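Local coordinates for reticulocyte-binding protein 2a (Plasmodium vivax, PDB 4Z8N) that probably helps the malaria parasite recognise and invade red blood cells, this chain being its largely alpha-helical erythrocyte-binding domain, at residues K79-L84 with I204-E209; S95-K100 with N197-S202. All coordinates share one frame; numbering follows the deposited sequence.

Contact 1: K79-L84 with I204-E209; sequences KTIFVL and INFLQE
Phe206 reaches out from helix 199-237 and lays one face of its ring against Leu84, near the end of helix 71-85. The main interaction is a CH-pi contact: Leu84 CB stands 4.0 Å from the centroid of the Phe206 ring, 22° off the ring normal and displaced toward the rim. Within that contact the closest pair is Leu84 CB with Phe206 CE2, at 3.7 Å. Further along the same leucine, the branch CD1 comes within 3.8 Å of Phe206 CZ. The two side chains cross at about a right angle. The ring gets there because Phe206 CG lies anti to its own backbone N (chi1 170°), which carries it toward helix 71-85; the CA atoms of Leu84 and Phe206, the nearest pair of the two segments, are 7.4 Å apart. A large, flat phenylalanine suits the place because its ring offers a broad face to Leu84 and an edge to Ile81.

Plain apolar contact supplies the remainder. Ile81, one turn before Leu84, sets its CG2 near the plane of the ring, 4.3 Å from Phe206 CE2, a looser touch at the edge. Tyr104 of helix 94-115 adds an edge-to-face partner to the same ring, while Ile204 and Leu207 turn to helix 246-297.

No hydrogen bond or salt bridge crosses between these segments. All three touching residues are buried, and their side chains meet through carbon atoms, consistent with exclusion of water and complementary shape, rather than directional polar bonding, favouring this small contact.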
loop_
_atom_site.group_PDB
_atom_site.type_symbol
_atom_site.label_atom_id
_atom_site.label_comp_id
_atom_site.label_asym_id
_atom_site.label_seq_id
_atom_site.Cartn_x
_atom_site.Cartn_y
_atom_site.Cartn_z
ATOM N N LYS A 79 -15.178 9.680 -11.123
ATOM C CA LYS A 79 -16.316 9.875 -12.012
ATOM C C LYS A 79 -15.927 9.549 -13.450
ATOM O O LYS A 79 -16.736 9.027 -14.214
ATOM C CB LYS A 79 -16.853 11.302 -11.911
ATOM C CG LYS A 79 -18.359 11.352 -11.738
ATOM C CD LYS A 79 -18.776 10.465 -10.580
ATOM C CE LYS A 79 -20.081 9.738 -10.854
ATOM N NZ LYS A 79 -20.458 8.853 -9.720
ATOM N N THR A 80 -14.686 9.852 -13.815
ATOM C CA THR A 80 -14.183 9.503 -15.140
ATOM C C THR A 80 -14.098 7.986 -15.301
ATOM O O THR A 80 -14.495 7.438 -16.331
ATOM C CB THR A 80 -12.800 10.122 -15.402
ATOM O OG1 THR A 80 -12.893 11.548 -15.304
ATOM C CG2 THR A 80 -12.299 9.749 -16.788
ATOM N N ILE A 81 -13.586 7.315 -14.273
ATOM C CA ILE A 81 -13.484 5.858 -14.269
ATOM C C ILE A 81 -14.862 5.207 -14.399
ATOM O O ILE A 81 -15.024 4.214 -15.110
ATOM C CB ILE A 81 -12.786 5.359 -12.982
ATOM C CG1 ILE A 81 -11.325 5.803 -12.974
ATOM C CG2 ILE A 81 -12.882 3.845 -12.862
ATOM C CD1 ILE A 81 -10.578 5.433 -11.722
ATOM N N PHE A 82 -15.851 5.781 -13.718
ATOM C CA PHE A 82 -17.226 5.285 -13.779
ATOM C C PHE A 82 -17.759 5.323 -15.215
ATOM O O PHE A 82 -18.422 4.386 -15.664
ATOM C CB PHE A 82 -18.127 6.102 -12.845
ATOM C CG PHE A 82 -19.552 5.615 -12.784
ATOM C CD1 PHE A 82 -19.833 4.267 -12.626
ATOM C CD2 PHE A 82 -20.609 6.510 -12.858
ATOM C CE1 PHE A 82 -21.142 3.818 -12.563
ATOM C CE2 PHE A 82 -21.923 6.069 -12.794
ATOM C CZ PHE A 82 -22.189 4.720 -12.646
ATOM N N VAL A 83 -17.456 6.403 -15.933
ATOM C CA VAL A 83 -17.852 6.525 -17.334
ATOM C C VAL A 83 -17.149 5.478 -18.198
ATOM O O VAL A 83 -17.761 4.862 -19.073
ATOM C CB VAL A 83 -17.542 7.929 -17.901
ATOM C CG1 VAL A 83 -17.977 8.023 -19.358
ATOM C CG2 VAL A 83 -18.228 9.005 -17.075
ATOM N N LEU A 84 -15.862 5.275 -17.938
ATOM C CA LEU A 84 -15.050 4.356 -18.728
ATOM C C LEU A 84 -15.386 2.890 -18.456
ATOM O O LEU A 84 -15.124 2.024 -19.293
ATOM C CB LEU A 84 -13.564 4.603 -18.459
ATOM C CG LEU A 84 -13.014 5.968 -18.876
ATOM C CD1 LEU A 84 -11.597 6.146 -18.357
ATOM C CD2 LEU A 84 -13.052 6.126 -20.390
ATOM N N ILE A 204 -13.371 -3.091 -22.045
ATOM C CA ILE A 204 -12.711 -4.348 -21.695
ATOM C C ILE A 204 -11.207 -4.135 -21.567
ATOM O O ILE A 204 -10.565 -4.492 -20.572
ATOM C CB ILE A 204 -13.000 -5.416 -22.771
ATOM C CG1 ILE A 204 -14.452 -5.868 -22.689
ATOM C CG2 ILE A 204 -12.087 -6.606 -22.645
ATOM C CD1 ILE A 204 -14.825 -6.879 -23.741
ATOM N N ASN A 205 -10.672 -3.572 -22.637
ATOM C CA ASN A 205 -9.354 -2.980 -22.736
ATOM C C ASN A 205 -8.930 -2.067 -21.591
ATOM O O ASN A 205 -7.834 -2.225 -21.080
ATOM C CB ASN A 205 -9.372 -2.247 -24.056
ATOM C CG ASN A 205 -8.898 -3.105 -25.194
ATOM O OD1 ASN A 205 -7.714 -3.062 -25.482
ATOM N ND2 ASN A 205 -9.717 -4.131 -25.583
ATOM N N PHE A 206 -9.790 -1.141 -21.167
ATOM C CA PHE A 206 -9.494 -0.299 -20.000
ATOM C C PHE A 206 -9.523 -1.057 -18.661
ATOM O O PHE A 206 -8.650 -0.876 -17.800
ATOM C CB PHE A 206 -10.482 0.859 -19.946
ATOM C CG PHE A 206 -10.428 1.649 -18.673
ATOM C CD1 PHE A 206 -9.393 2.537 -18.441
ATOM C CD2 PHE A 206 -11.424 1.518 -17.720
ATOM C CE1 PHE A 206 -9.346 3.273 -17.284
ATOM C CE2 PHE A 206 -11.383 2.252 -16.560
ATOM C CZ PHE A 206 -10.343 3.131 -16.339
ATOM N N LEU A 207 -10.552 -1.881 -18.488
ATOM C CA LEU A 207 -10.744 -2.655 -17.262
ATOM C C LEU A 207 -9.651 -3.710 -17.049
ATOM O O LEU A 207 -9.124 -3.834 -15.949
ATOM C CB LEU A 207 -12.118 -3.321 -17.276
ATOM C CG LEU A 207 -12.564 -3.969 -15.968
ATOM C CD1 LEU A 207 -12.328 -3.037 -14.794
ATOM C CD2 LEU A 207 -14.019 -4.329 -16.064
ATOM N N GLN A 208 -9.204 -4.344 -18.131
ATOM C CA GLN A 208 -8.057 -5.241 -18.114
ATOM C C GLN A 208 -6.804 -4.510 -17.696
ATOM O O GLN A 208 -6.022 -5.022 -16.953
ATOM C CB GLN A 208 -7.799 -5.919 -19.462
ATOM C CG GLN A 208 -8.710 -7.067 -19.802
ATOM C CD GLN A 208 -8.590 -7.565 -21.226
ATOM O OE1 GLN A 208 -9.178 -8.542 -21.575
ATOM N NE2 GLN A 208 -7.843 -6.887 -22.033
ATOM N N GLU A 209 -6.613 -3.307 -18.201
ATOM C CA GLU A 209 -5.388 -2.580 -17.854
ATOM C C GLU A 209 -5.354 -2.135 -16.392
ATOM O O GLU A 209 -4.315 -2.230 -15.737
ATOM C CB GLU A 209 -5.199 -1.359 -18.756
ATOM C CG GLU A 209 -3.818 -0.691 -18.641
ATOM C CD GLU A 209 -3.499 0.187 -19.840
ATOM O OE1 GLU A 209 -4.278 0.143 -20.814
ATOM O OE2 GLU A 209 -2.484 0.921 -19.813
#

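Contact 2: S95-K100 with N197-S202; sequences SNYEAK and NNVTIS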
loop_
_atom_site.group_PDB
_atom_site.type_symbol
_atom_site.label_atom_id
_atom_site.label_comp_id
_atom_site.label_asym_id
_atom_site.label_seq_id
_atom_site.Cartn_x
_atom_site.Cartn_y
_atom_site.Cartn_z
ATOM N N SER A 95 -15.650 8.017 -29.825
ATOM C CA SER A 95 -14.789 9.197 -29.860
ATOM C C SER A 95 -14.720 9.901 -28.509
ATOM O O SER A 95 -13.639 10.263 -28.044
ATOM C CB SER A 95 -15.272 10.169 -30.931
ATOM O OG SER A 95 -15.022 9.648 -32.224
ATOM N N ASN A 96 -15.872 10.095 -27.878
ATOM C CA ASN A 96 -15.908 10.714 -26.561
ATOM C C ASN A 96 -15.325 9.788 -25.498
ATOM O O ASN A 96 -14.812 10.251 -24.480
ATOM C CB ASN A 96 -17.338 11.114 -26.196
ATOM C CG ASN A 96 -17.829 12.308 -26.994
ATOM O OD1 ASN A 96 -17.082 13.259 -27.234
ATOM N ND2 ASN A 96 -19.087 12.262 -27.414
ATOM N N TYR A 97 -15.394 8.480 -25.739
ATOM C CA TYR A 97 -14.772 7.519 -24.833
ATOM C C TYR A 97 -13.262 7.704 -24.830
ATOM O O TYR A 97 -12.636 7.719 -23.770
ATOM C CB TYR A 97 -15.111 6.074 -25.217
ATOM C CG TYR A 97 -14.633 5.069 -24.192
ATOM C CD1 TYR A 97 -13.320 4.610 -24.190
ATOM C CD2 TYR A 97 -15.492 4.595 -23.211
ATOM C CE1 TYR A 97 -12.879 3.707 -23.239
ATOM C CE2 TYR A 97 -15.063 3.689 -22.263
ATOM C CZ TYR A 97 -13.758 3.246 -22.280
ATOM O OH TYR A 97 -13.335 2.343 -21.331
ATOM N N GLU A 98 -12.683 7.827 -26.022
ATOM C CA GLU A 98 -11.240 7.988 -26.164
ATOM C C GLU A 98 -10.771 9.284 -25.512
ATOM O O GLU A 98 -9.696 9.336 -24.917
ATOM C CB GLU A 98 -10.840 7.956 -27.643
ATOM C CG GLU A 98 -11.071 6.604 -28.309
ATOM C CD GLU A 98 -10.856 6.641 -29.811
ATOM O OE1 GLU A 98 -10.672 7.746 -30.365
ATOM O OE2 GLU A 98 -10.873 5.561 -30.440
ATOM N N ALA A 99 -11.584 10.328 -25.625
ATOM C CA ALA A 99 -11.289 11.598 -24.977
ATOM C C ALA A 99 -11.367 11.452 -23.460
ATOM O O ALA A 99 -10.576 12.045 -22.724
ATOM C CB ALA A 99 -12.246 12.679 -25.464
ATOM N N LYS A 100 -12.321 10.650 -23.000
ATOM C CA LYS A 100 -12.502 10.411 -21.574
ATOM C C LYS A 100 -11.325 9.633 -20.999
ATOM O O LYS A 100 -10.911 9.861 -19.862
ATOM C CB LYS A 100 -13.806 9.654 -21.316
ATOM C CG LYS A 100 -14.628 10.221 -20.172
ATOM C CD LYS A 100 -15.182 11.589 -20.534
ATOM C CE LYS A 100 -15.874 12.242 -19.349
ATOM N NZ LYS A 100 -14.932 12.454 -18.213
ATOM N N ASN A 197 -14.088 -1.538 -33.886
ATOM C CA ASN A 197 -13.961 -1.027 -32.527
ATOM C C ASN A 197 -15.256 -0.414 -32.000
ATOM O O ASN A 197 -15.990 0.236 -32.739
ATOM C CB ASN A 197 -12.834 0.006 -32.461
ATOM C CG ASN A 197 -12.441 0.352 -31.037
ATOM O OD1 ASN A 197 -12.782 -0.363 -30.093
ATOM N ND2 ASN A 197 -11.717 1.454 -30.876
ATOM N N ASN A 198 -15.534 -0.639 -30.720
ATOM C CA ASN A 198 -16.697 -0.053 -30.062
ATOM C C ASN A 198 -16.397 0.203 -28.589
ATOM O O ASN A 198 -15.329 -0.165 -28.101
ATOM C CB ASN A 198 -17.924 -0.956 -30.214
ATOM C CG ASN A 198 -17.664 -2.382 -29.760
ATOM O OD1 ASN A 198 -17.594 -2.663 -28.563
ATOM N ND2 ASN A 198 -17.532 -3.292 -30.718
ATOM N N VAL A 199 -17.336 0.825 -27.881
ATOM C CA VAL A 199 -17.104 1.205 -26.487
ATOM C C VAL A 199 -16.987 -0.008 -25.560
ATOM O O VAL A 199 -16.284 0.047 -24.551
ATOM C CB VAL A 199 -18.215 2.142 -25.960
ATOM C CG1 VAL A 199 -18.130 3.499 -26.643
ATOM C CG2 VAL A 199 -19.593 1.521 -26.154
ATOM N N THR A 200 -17.665 -1.099 -25.902
ATOM C CA THR A 200 -17.566 -2.327 -25.116
ATOM C C THR A 200 -16.151 -2.895 -25.192
ATOM O O THR A 200 -15.576 -3.294 -24.180
ATOM C CB THR A 200 -18.577 -3.391 -25.585
ATOM O OG1 THR A 200 -19.909 -2.904 -25.388
ATOM C CG2 THR A 200 -18.396 -4.691 -24.803
ATOM N N ILE A 201 -15.592 -2.919 -26.398
ATOM C CA ILE A 201 -14.213 -3.352 -26.593
ATOM C C ILE A 201 -13.253 -2.430 -25.847
ATOM O O ILE A 201 -12.333 -2.890 -25.169
ATOM C CB ILE A 201 -13.840 -3.390 -28.092
ATOM C CG1 ILE A 201 -14.571 -4.541 -28.788
ATOM C CG2 ILE A 201 -12.331 -3.527 -28.276
ATOM C CD1 ILE A 201 -14.280 -4.647 -30.276
ATOM N N SER A 202 -13.484 -1.126 -25.967
ATOM C CA SER A 202 -12.650 -0.136 -25.300
ATOM C C SER A 202 -12.708 -0.296 -23.783
ATOM O O SER A 202 -11.694 -0.156 -23.100
ATOM C CB SER A 202 -13.075 1.276 -25.700
ATOM O OG SER A 202 -12.963 1.463 -27.100
#
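The ring of Tyr97, on helix 94-115, lies against Ser202 in the first turn of helix 199-237, and this is the tight part of the contact. Ser202 CB is 3.5 Å from Tyr97 CE1, approaching the ring obliquely. A chi1 of -172° swings the tyrosine ring away from its own backbone N and toward helix 199-237, and its hydroxyl reaches past Ser202 and donates a hydrogen bond to the backbone O of Leu84. A small residue suits this place, since serine lets the ring come close to the helix backbone. Its own hydroxyl is turned back: Ser202 OG donates to Asn198 O at 3.0 Å, from above the carbonyl plane, and Ser202 N binds the same oxygen, so two donors grip it. Val199 CG1 adds a lighter apolar touch, 4.2 Å from Tyr97 CB.

Toward solvent the contact thins out. Glu98 and Asn197, both exposed, approach each other at the rim without a hydrogen bond between them; polar side chains suit a margin open to solvent.

Just before the helix starts, Asn198 accepts at OD1 from Ile201 N, 3.0 Å away with an N-H...O angle of 158°. Asparagine is apt here because its short side chain can fold back (chi1 53°) over a backbone N-H that the first turn leaves without a carbonyl partner. The arrangement is a classic N-cap, marking the start of helix 199-237 right after the turn from helix 168-194, where its first turn packs on helix 94-115 in the helical bundle of the erythrocyte-binding domain.

Overall arrangement
Both contacts lean on helix 199-237, contact 2 at its first turn and contact 1 a little further along, their centres about 10 Å apart. Each pairs it with a different helix: 71-85 in contact 1, 94-115 in contact 2. Contact 1 is buried and wholly apolar, whereas contact 2 lies nearer the surface, farther from the chain centre, and mixes ring packing with helix capping and a polar rim. The hydroxyl of Tyr97 joins the two directly, and it also packs on Phe206 CB. In sequence, contact 2 is nested inside the loop closed by contact 1. Helices 71-85 and 94-115 lie side by side on helix 199-237, which also packs against helices 168-194 and 246-297.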